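Local coordinates for acyl-coenzyme A oxidase acox-1.1 (Caenorhabditis elegans, PDB 5K3H), which catalyses the first step of peroxisomal beta-oxidation, using FAD and O2 to desaturate acyl-CoA to the (2E)-enoyl-CoA with release of H2O2, at residues B[496-501]-B[580-585]; B[476-481]-B[586-591]. One frame throughout, in Å; residues are numbered along the deposited sequence.

Contact 1. Residues B[496-501]-B[580-585]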
ATOM      1  N   GLN B 496       7.883 -26.975 -10.230  1.00 20.78           N
ATOM      2  CA  GLN B 496       7.059 -28.137  -9.926  1.00 20.66           C
ATOM      3  C   GLN B 496       7.598 -28.871  -8.706  1.00 20.14           C
ATOM      4  O   GLN B 496       6.837 -29.245  -7.805  1.00 20.85           O
ATOM      5  CB  GLN B 496       6.983 -29.054 -11.152  1.00 20.71           C
ATOM      6  CG  GLN B 496       6.048 -28.524 -12.216  1.00 21.03           C
ATOM      7  CD  GLN B 496       6.016 -29.361 -13.503  1.00 21.57           C
ATOM      8  OE1 GLN B 496       6.907 -30.166 -13.754  1.00 22.93           O
ATOM      9  NE2 GLN B 496       5.001 -29.129 -14.343  1.00 21.60           N
ATOM     10  N   HIS B 497       8.920 -29.019  -8.627  1.00 21.09           N
ATOM     11  CA  HIS B 497       9.527 -29.697  -7.489  1.00 20.79           C
ATOM     12  C   HIS B 497       9.233 -28.975  -6.177  1.00 21.58           C
ATOM     13  O   HIS B 497       8.804 -29.606  -5.203  1.00 22.37           O
ATOM     14  CB  HIS B 497      11.034 -29.840  -7.693  1.00 20.46           C
ATOM     15  CG  HIS B 497      11.725 -30.446  -6.516  1.00 20.35           C
ATOM     16  ND1 HIS B 497      11.776 -31.809  -6.297  1.00 20.43           N
ATOM     17  CD2 HIS B 497      12.328 -29.870  -5.447  1.00 19.74           C
ATOM     18  CE1 HIS B 497      12.418 -32.045  -5.168  1.00 20.62           C
ATOM     19  NE2 HIS B 497      12.760 -30.887  -4.632  1.00 20.38           N
ATOM     20  N   ILE B 498       9.466 -27.657  -6.107  1.00 21.54           N
ATOM     21  CA  ILE B 498       9.310 -27.009  -4.806  1.00 21.98           C
ATOM     22  C   ILE B 498       7.836 -26.954  -4.410  1.00 21.04           C
ATOM     23  O   ILE B 498       7.511 -27.134  -3.232  1.00 20.89           O
ATOM     24  CB  ILE B 498       9.988 -25.619  -4.738  1.00 23.37           C
ATOM     25  CG1 ILE B 498       9.179 -24.542  -5.417  1.00 24.98           C
ATOM     26  CG2 ILE B 498      11.420 -25.614  -5.305  1.00 23.51           C
ATOM     27  CD1 ILE B 498      10.015 -23.290  -5.641  1.00 26.34           C
ATOM     28  N   ALA B 499       6.916 -26.763  -5.374  1.00 19.31           N
ATOM     29  CA  ALA B 499       5.493 -26.768  -5.037  1.00 19.30           C
ATOM     30  C   ALA B 499       5.034 -28.140  -4.538  1.00 19.51           C
ATOM     31  O   ALA B 499       4.266 -28.229  -3.569  1.00 18.59           O
ATOM     32  CB  ALA B 499       4.655 -26.321  -6.238  1.00 19.08           C
ATOM     33  N   LYS B 500       5.469 -29.222  -5.192  1.00 19.46           N
ATOM     34  CA  LYS B 500       5.179 -30.556  -4.670  1.00 20.93           C
ATOM     35  C   LYS B 500       5.792 -30.755  -3.285  1.00 21.85           C
ATOM     36  O   LYS B 500       5.125 -31.239  -2.359  1.00 20.70           O
ATOM     37  CB  LYS B 500       5.694 -31.633  -5.619  1.00 21.76           C
ATOM     38  CG  LYS B 500       5.586 -33.058  -5.042  1.00 21.87           C
ATOM     39  CD  LYS B 500       6.174 -34.096  -5.991  1.00 22.13           C
ATOM     40  CE  LYS B 500       7.698 -33.896  -6.116  1.00 22.72           C
ATOM     41  NZ  LYS B 500       8.335 -34.781  -7.136  1.00 23.30           N
ATOM     42  N   ARG B 501       7.066 -30.379  -3.115  1.00 19.20           N
ATOM     43  CA  ARG B 501       7.703 -30.617  -1.820  1.00 21.11           C
ATOM     44  C   ARG B 501       6.954 -29.911  -0.692  1.00 20.06           C
ATOM     45  O   ARG B 501       6.695 -30.507   0.360  1.00 19.38           O
ATOM     46  CB  ARG B 501       9.162 -30.178  -1.830  1.00 24.39           C
ATOM     47  CG  ARG B 501       9.999 -30.980  -0.850  1.00 29.03           C
ATOM     48  CD  ARG B 501      11.396 -30.366  -0.649  1.00 34.85           C
ATOM     49  NE  ARG B 501      11.418 -29.415   0.467  1.00 40.03           N
ATOM     50  CZ  ARG B 501      11.347 -28.093   0.338  1.00 47.96           C
ATOM     51  NH1 ARG B 501      11.258 -27.552  -0.873  1.00 52.54           N
ATOM     52  NH2 ARG B 501      11.374 -27.314   1.416  1.00 50.94           N
ATOM     53  N   THR B 580      14.431 -20.120  -0.940  1.00 24.49           N
ATOM     54  CA  THR B 580      14.504 -20.971   0.249  1.00 24.50           C
ATOM     55  C   THR B 580      13.961 -22.375  -0.009  1.00 25.40           C
ATOM     56  O   THR B 580      14.596 -23.373   0.343  1.00 25.57           O
ATOM     57  CB  THR B 580      13.756 -20.305   1.405  1.00 24.84           C
ATOM     58  OG1 THR B 580      14.503 -19.161   1.841  1.00 24.03           O
ATOM     59  CG2 THR B 580      13.567 -21.264   2.583  1.00 24.56           C
ATOM     60  N   TYR B 581      12.792 -22.481  -0.640  1.00 23.81           N
ATOM     61  CA  TYR B 581      12.220 -23.800  -0.897  1.00 25.04           C
ATOM     62  C   TYR B 581      13.107 -24.637  -1.826  1.00 26.18           C
ATOM     63  O   TYR B 581      13.091 -25.873  -1.757  1.00 28.07           O
ATOM     64  CB  TYR B 581      10.810 -23.637  -1.478  1.00 25.57           C
ATOM     65  CG  TYR B 581       9.907 -22.820  -0.595  1.00 25.29           C
ATOM     66  CD1 TYR B 581       9.332 -23.375   0.532  1.00 26.63           C
ATOM     67  CD2 TYR B 581       9.649 -21.482  -0.875  1.00 26.23           C
ATOM     68  CE1 TYR B 581       8.524 -22.632   1.367  1.00 26.70           C
ATOM     69  CE2 TYR B 581       8.822 -20.714  -0.048  1.00 26.84           C
ATOM     70  CZ  TYR B 581       8.257 -21.299   1.083  1.00 27.81           C
ATOM     71  OH  TYR B 581       7.432 -20.570   1.942  1.00 29.76           O
ATOM     72  N   ALA B 582      13.855 -23.991  -2.732  1.00 27.53           N
ATOM     73  CA  ALA B 582      14.724 -24.731  -3.651  1.00 27.45           C
ATOM     74  C   ALA B 582      15.999 -25.197  -2.960  1.00 26.87           C
ATOM     75  O   ALA B 582      16.515 -26.281  -3.263  1.00 25.67           O
ATOM     76  CB  ALA B 582      15.060 -23.870  -4.874  1.00 28.70           C
ATOM     77  N   LEU B 583      16.514 -24.385  -2.034  1.00 27.18           N
ATOM     78  CA  LEU B 583      17.756 -24.691  -1.347  1.00 26.20           C
ATOM     79  C   LEU B 583      17.560 -25.687  -0.212  1.00 26.65           C
ATOM     80  O   LEU B 583      18.506 -26.407   0.134  1.00 25.57           O
ATOM     81  CB  LEU B 583      18.359 -23.397  -0.782  1.00 26.13           C
ATOM     82  CG  LEU B 583      18.825 -22.281  -1.740  1.00 25.67           C
ATOM     83  CD1 LEU B 583      18.933 -20.966  -0.999  1.00 25.98           C
ATOM     84  CD2 LEU B 583      20.175 -22.618  -2.375  1.00 24.71           C
ATOM     85  N   GLU B 584      16.358 -25.767   0.370  1.00 27.44           N
ATOM     86  CA  GLU B 584      16.237 -26.431   1.665  1.00 28.39           C
ATOM     87  C   GLU B 584      16.625 -27.899   1.592  1.00 26.75           C
ATOM     88  O   GLU B 584      17.322 -28.410   2.479  1.00 26.50           O
ATOM     89  CB  GLU B 584      14.829 -26.306   2.226  1.00 31.35           C
ATOM     90  CG  GLU B 584      14.853 -25.847   3.668  1.00 35.19           C
ATOM     91  CD  GLU B 584      13.479 -25.905   4.319  1.00 38.75           C
ATOM     92  OE1 GLU B 584      12.487 -25.469   3.654  1.00 42.05           O
ATOM     93  OE2 GLU B 584      13.406 -26.442   5.469  1.00 37.24           O
ATOM     94  N   ASP B 585      16.187 -28.594   0.553  1.00 26.47           N
ATOM     95  CA  ASP B 585      16.510 -29.996   0.394  1.00 25.43           C
ATOM     96  C   ASP B 585      17.738 -30.227  -0.492  1.00 23.88           C
ATOM     97  O   ASP B 585      17.973 -31.361  -0.918  1.00 23.29           O
ATOM     98  CB  ASP B 585      15.319 -30.719  -0.216  1.00 25.17           C
ATOM     99  CG  ASP B 585      14.938 -30.151  -1.563  1.00 24.87           C
ATOM    100  OD1 ASP B 585      15.405 -29.052  -1.906  1.00 23.77           O
ATOM    101  OD2 ASP B 585      14.196 -30.819  -2.309  1.00 25.04           O
TER
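H497 and D585 meet tip to tip. The imidazole, its CG anti to the backbone N (chi1 176°), reaches out from helix 489-515, and H497 NE2 donates to D585 OD2 over 2.7 Å. The bond is nearly straight at 171°, lies in the ring plane and uses the syn lone pair of OD2, and ring and carboxylate are nearly coplanar. ND1 bonds S474 OG, and gripping the ring at both nitrogens fixes its rotation; the carboxylate would probably favour a protonated imidazole. One turn on, R501 slides past D585 in the opposite sense, laying R501 CD 3.3 Å from D585 OD2. Its chain bends at chi3, turning the guanidinium toward E584 and the carbonyl of Y581. R501 NH2 forms a salt bridge to E584 OE1 at 3.1 Å, the carboxylate standing almost perpendicular to the guanidinium, while R501 NH1 lies 2.6 Å from Y581 O. A long side chain ending in a flat cation with several N-H groups suits this place, where acidic side chains and a carbonyl cluster. Both helices belong to the all-helical C-terminal part of the acyl-CoA oxidase fold; the axes of segments 496-501 and 580-584 come within 9.4 Å and cross at 83°. Beside the polar groups, the branched I498 packs against helix 579-584: I498 CB lies 3.9 Å from Y581 CB and I498 CG2 3.8 Å from A582 CA, where alanine's small side chain permits close approach. Y581 starts toward helix 489-515, but its ring leads away to R533, with which it belongs to the ATP site shared between subunits. E584 OE2 turns to R597 of the second subunit in another salt bridge.

Contact 2. Residues B[476-481]-B[586-591]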
ATOM      1  N   PRO B 476      17.287 -35.841  -9.091  1.00 23.10           N
ATOM      2  CA  PRO B 476      18.021 -35.528  -7.853  1.00 23.67           C
ATOM      3  C   PRO B 476      18.218 -34.036  -7.629  1.00 23.53           C
ATOM      4  O   PRO B 476      18.128 -33.569  -6.488  1.00 22.06           O
ATOM      5  CB  PRO B 476      19.362 -36.258  -8.042  1.00 23.46           C
ATOM      6  CG  PRO B 476      19.141 -37.231  -9.111  1.00 22.62           C
ATOM      7  CD  PRO B 476      18.047 -36.730  -9.983  1.00 22.55           C
ATOM      8  N   THR B 477      18.488 -33.259  -8.677  1.00 24.44           N
ATOM      9  CA  THR B 477      18.709 -31.829  -8.505  1.00 24.41           C
ATOM     10  C   THR B 477      18.021 -31.076  -9.630  1.00 23.90           C
ATOM     11  O   THR B 477      17.560 -31.660 -10.616  1.00 28.73           O
ATOM     12  CB  THR B 477      20.196 -31.459  -8.558  1.00 25.13           C
ATOM     13  OG1 THR B 477      20.723 -31.847  -9.842  1.00 25.71           O
ATOM     14  CG2 THR B 477      20.978 -32.149  -7.442  1.00 27.24           C
ATOM     15  N   SER B 478      18.068 -29.759  -9.532  1.00 28.58           N
ATOM     16  CA  SER B 478      17.606 -28.932 -10.631  1.00 25.63           C
ATOM     17  C   SER B 478      18.661 -28.972 -11.724  1.00 25.20           C
ATOM     18  O   SER B 478      19.857 -29.092 -11.444  1.00 23.67           O
ATOM     19  CB  SER B 478      17.369 -27.490 -10.166  1.00 25.33           C
ATOM     20  OG  SER B 478      16.970 -26.662 -11.254  1.00 23.07           O
ATOM     21  N   LEU B 479      18.219 -28.908 -12.978  1.00 24.03           N
ATOM     22  CA  LEU B 479      19.156 -28.955 -14.093  1.00 25.06           C
ATOM     23  C   LEU B 479      19.345 -27.575 -14.711  1.00 26.60           C
ATOM     24  O   LEU B 479      19.765 -27.453 -15.864  1.00 25.97           O
ATOM     25  CB  LEU B 479      18.700 -29.989 -15.137  1.00 25.36           C
ATOM     26  CG  LEU B 479      18.655 -31.476 -14.716  1.00 25.73           C
ATOM     27  CD1 LEU B 479      18.121 -32.400 -15.799  1.00 26.04           C
ATOM     28  CD2 LEU B 479      20.037 -31.960 -14.302  1.00 25.34           C
ATOM     29  N   ILE B 480      19.069 -26.527 -13.940  1.00 21.50           N
ATOM     30  CA  ILE B 480      19.317 -25.174 -14.402  1.00 23.08           C
ATOM     31  C   ILE B 480      20.826 -24.955 -14.445  1.00 24.93           C
ATOM     32  O   ILE B 480      21.529 -25.169 -13.446  1.00 29.45           O
ATOM     33  CB  ILE B 480      18.615 -24.166 -13.476  1.00 24.79           C
ATOM     34  CG1 ILE B 480      17.097 -24.215 -13.677  1.00 26.82           C
ATOM     35  CG2 ILE B 480      19.151 -22.757 -13.676  1.00 24.86           C
ATOM     36  CD1 ILE B 480      16.344 -23.360 -12.662  1.00 30.07           C
ATOM     37  N   ASP B 481      21.330 -24.539 -15.605  1.00 27.13           N
ATOM     38  CA  ASP B 481      22.751 -24.278 -15.828  1.00 27.24           C
ATOM     39  C   ASP B 481      23.572 -25.565 -15.776  1.00 26.51           C
ATOM     40  O   ASP B 481      24.758 -25.544 -15.419  1.00 24.49           O
ATOM     41  CB  ASP B 481      23.320 -23.252 -14.830  1.00 27.75           C
ATOM     42  CG  ASP B 481      24.720 -22.746 -15.233  1.00 27.57           C
ATOM     43  OD1 ASP B 481      24.962 -22.638 -16.458  1.00 27.38           O
ATOM     44  OD2 ASP B 481      25.584 -22.484 -14.347  1.00 29.57           O
ATOM     45  N   GLY B 586      18.537 -29.191  -0.745  1.00 23.43           N
ATOM     46  CA  GLY B 586      19.636 -29.293  -1.687  1.00 22.53           C
ATOM     47  C   GLY B 586      19.253 -29.469  -3.143  1.00 22.44           C
ATOM     48  O   GLY B 586      20.101 -29.832  -3.961  1.00 24.24           O
ATOM     49  N   PHE B 587      18.004 -29.197  -3.510  1.00 23.24           N
ATOM     50  CA  PHE B 587      17.618 -29.341  -4.912  1.00 23.36           C
ATOM     51  C   PHE B 587      18.367 -28.345  -5.791  1.00 23.70           C
ATOM     52  O   PHE B 587      18.629 -28.628  -6.966  1.00 23.27           O
ATOM     53  CB  PHE B 587      16.103 -29.199  -5.073  1.00 22.45           C
ATOM     54  CG  PHE B 587      15.595 -29.686  -6.401  1.00 22.81           C
ATOM     55  CD1 PHE B 587      15.498 -31.058  -6.654  1.00 22.55           C
ATOM     56  CD2 PHE B 587      15.222 -28.793  -7.410  1.00 23.11           C
ATOM     57  CE1 PHE B 587      15.031 -31.534  -7.878  1.00 21.95           C
ATOM     58  CE2 PHE B 587      14.755 -29.270  -8.649  1.00 22.90           C
ATOM     59  CZ  PHE B 587      14.663 -30.636  -8.879  1.00 22.35           C
ATOM     60  N   MET B 588      18.636 -27.142  -5.278  1.00 22.51           N
ATOM     61  CA  MET B 588      19.524 -26.169  -5.924  1.00 23.63           C
ATOM     62  C   MET B 588      20.765 -25.909  -5.073  1.00 22.69           C
ATOM     63  O   MET B 588      20.715 -25.900  -3.836  1.00 22.48           O
ATOM     64  CB  MET B 588      18.820 -24.822  -6.183  1.00 26.13           C
ATOM     65  CG  MET B 588      18.064 -24.736  -7.493  1.00 28.84           C
ATOM     66  SD  MET B 588      17.283 -23.127  -7.890  1.00 33.87           S
ATOM     67  CE  MET B 588      18.648 -22.012  -8.171  1.00 35.58           C
ATOM     68  N   SER B 589      21.871 -25.648  -5.750  1.00 25.21           N
ATOM     69  CA  SER B 589      23.107 -25.245  -5.098  1.00 25.24           C
ATOM     70  C   SER B 589      23.230 -23.724  -5.087  1.00 26.01           C
ATOM     71  O   SER B 589      22.526 -22.999  -5.802  1.00 24.74           O
ATOM     72  CB  SER B 589      24.306 -25.833  -5.822  1.00 24.75           C
ATOM     73  OG  SER B 589      24.279 -25.382  -7.173  1.00 24.97           O
ATOM     74  N   SER B 590      24.160 -23.246  -4.260  1.00 26.21           N
ATOM     75  CA  SER B 590      24.509 -21.833  -4.260  1.00 28.10           C
ATOM     76  C   SER B 590      24.966 -21.380  -5.644  1.00 26.00           C
ATOM     77  O   SER B 590      24.667 -20.258  -6.071  1.00 24.71           O
ATOM     78  CB  SER B 590      25.590 -21.576  -3.210  1.00 29.95           C
ATOM     79  OG  SER B 590      25.964 -20.205  -3.191  1.00 34.48           O
ATOM     80  N   THR B 591      25.728 -22.224  -6.343  1.00 24.92           N
ATOM     81  CA  THR B 591      26.182 -21.883  -7.689  1.00 24.73           C
ATOM     82  C   THR B 591      25.017 -21.693  -8.655  1.00 24.08           C
ATOM     83  O   THR B 591      25.012 -20.748  -9.448  1.00 23.50           O
ATOM     84  CB  THR B 591      27.126 -22.964  -8.202  1.00 26.49           C
ATOM     85  OG1 THR B 591      28.365 -22.858  -7.502  1.00 28.22           O
ATOM     86  CG2 THR B 591      27.387 -22.777  -9.680  1.00 26.56           C
TER
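Two segments of the acyl-CoA oxidase fold lie side by side here: 476-481, in the loop that connects helix 437-456 to helix 489-515, and the segment 586-591, a turn and the first residues of helix 590-616. A single backbone hydrogen bond joins them. S478 N donates to F587 O over 2.9 Å at 165°, approaching in the plane of the carbonyl, and T477 CA and F587 CA lie 4.5 Å apart. The polar contacts within and beyond the segments shape the two turns of chain. S478 OG is anti to the backbone N (chi1 178°), bonds T494 OG1 on helix 489-515 and weakly accepts I480 N; a small hydroxyl suits a buried bend with both partners close. G586 has a positive phi of 68°, a conformation that favours glycine, and S589 is the N-cap of helix 590-616, its hydroxyl capping a backbone N. The packing centres on F587, whose CG is anti to the backbone N, which turns the ring against the peptide linking T477 to S478. One face of the ring receives this peptide: S478 N stands 3.4 Å above the centre of the F587 ring, and T477 C lies over it nearer the rim. A broad, flat, apolar side chain serves well against a planar peptide group, and F587 also stacks with the ring of H497. M588, an unbranched and flexible side chain, also packs on helices 557-577 and 590-616. M588 CG reaches S478 CB at 3.9 Å, while the same S478 CB touches F587 CE2 at 3.5 Å.

The centres of contacts 1 and 2 lie 11 Å apart, and both belong to the helical C-terminal part of the chain. Along the sequence the order is 476-481, 496-501, 580-585, 586-591, so the inner pair forms contact 1 and the outer pair contact 2. Helix 579-584 runs directly into the turn before helix 590-616, and A582 O probably accepts M588 N at 3.0 Å across that junction. The two contacts thus hold both helix 489-515 and the loop before it against one continuous segment, close to Y581 of the ATP site and, through E584 and S590, to the dimer interface.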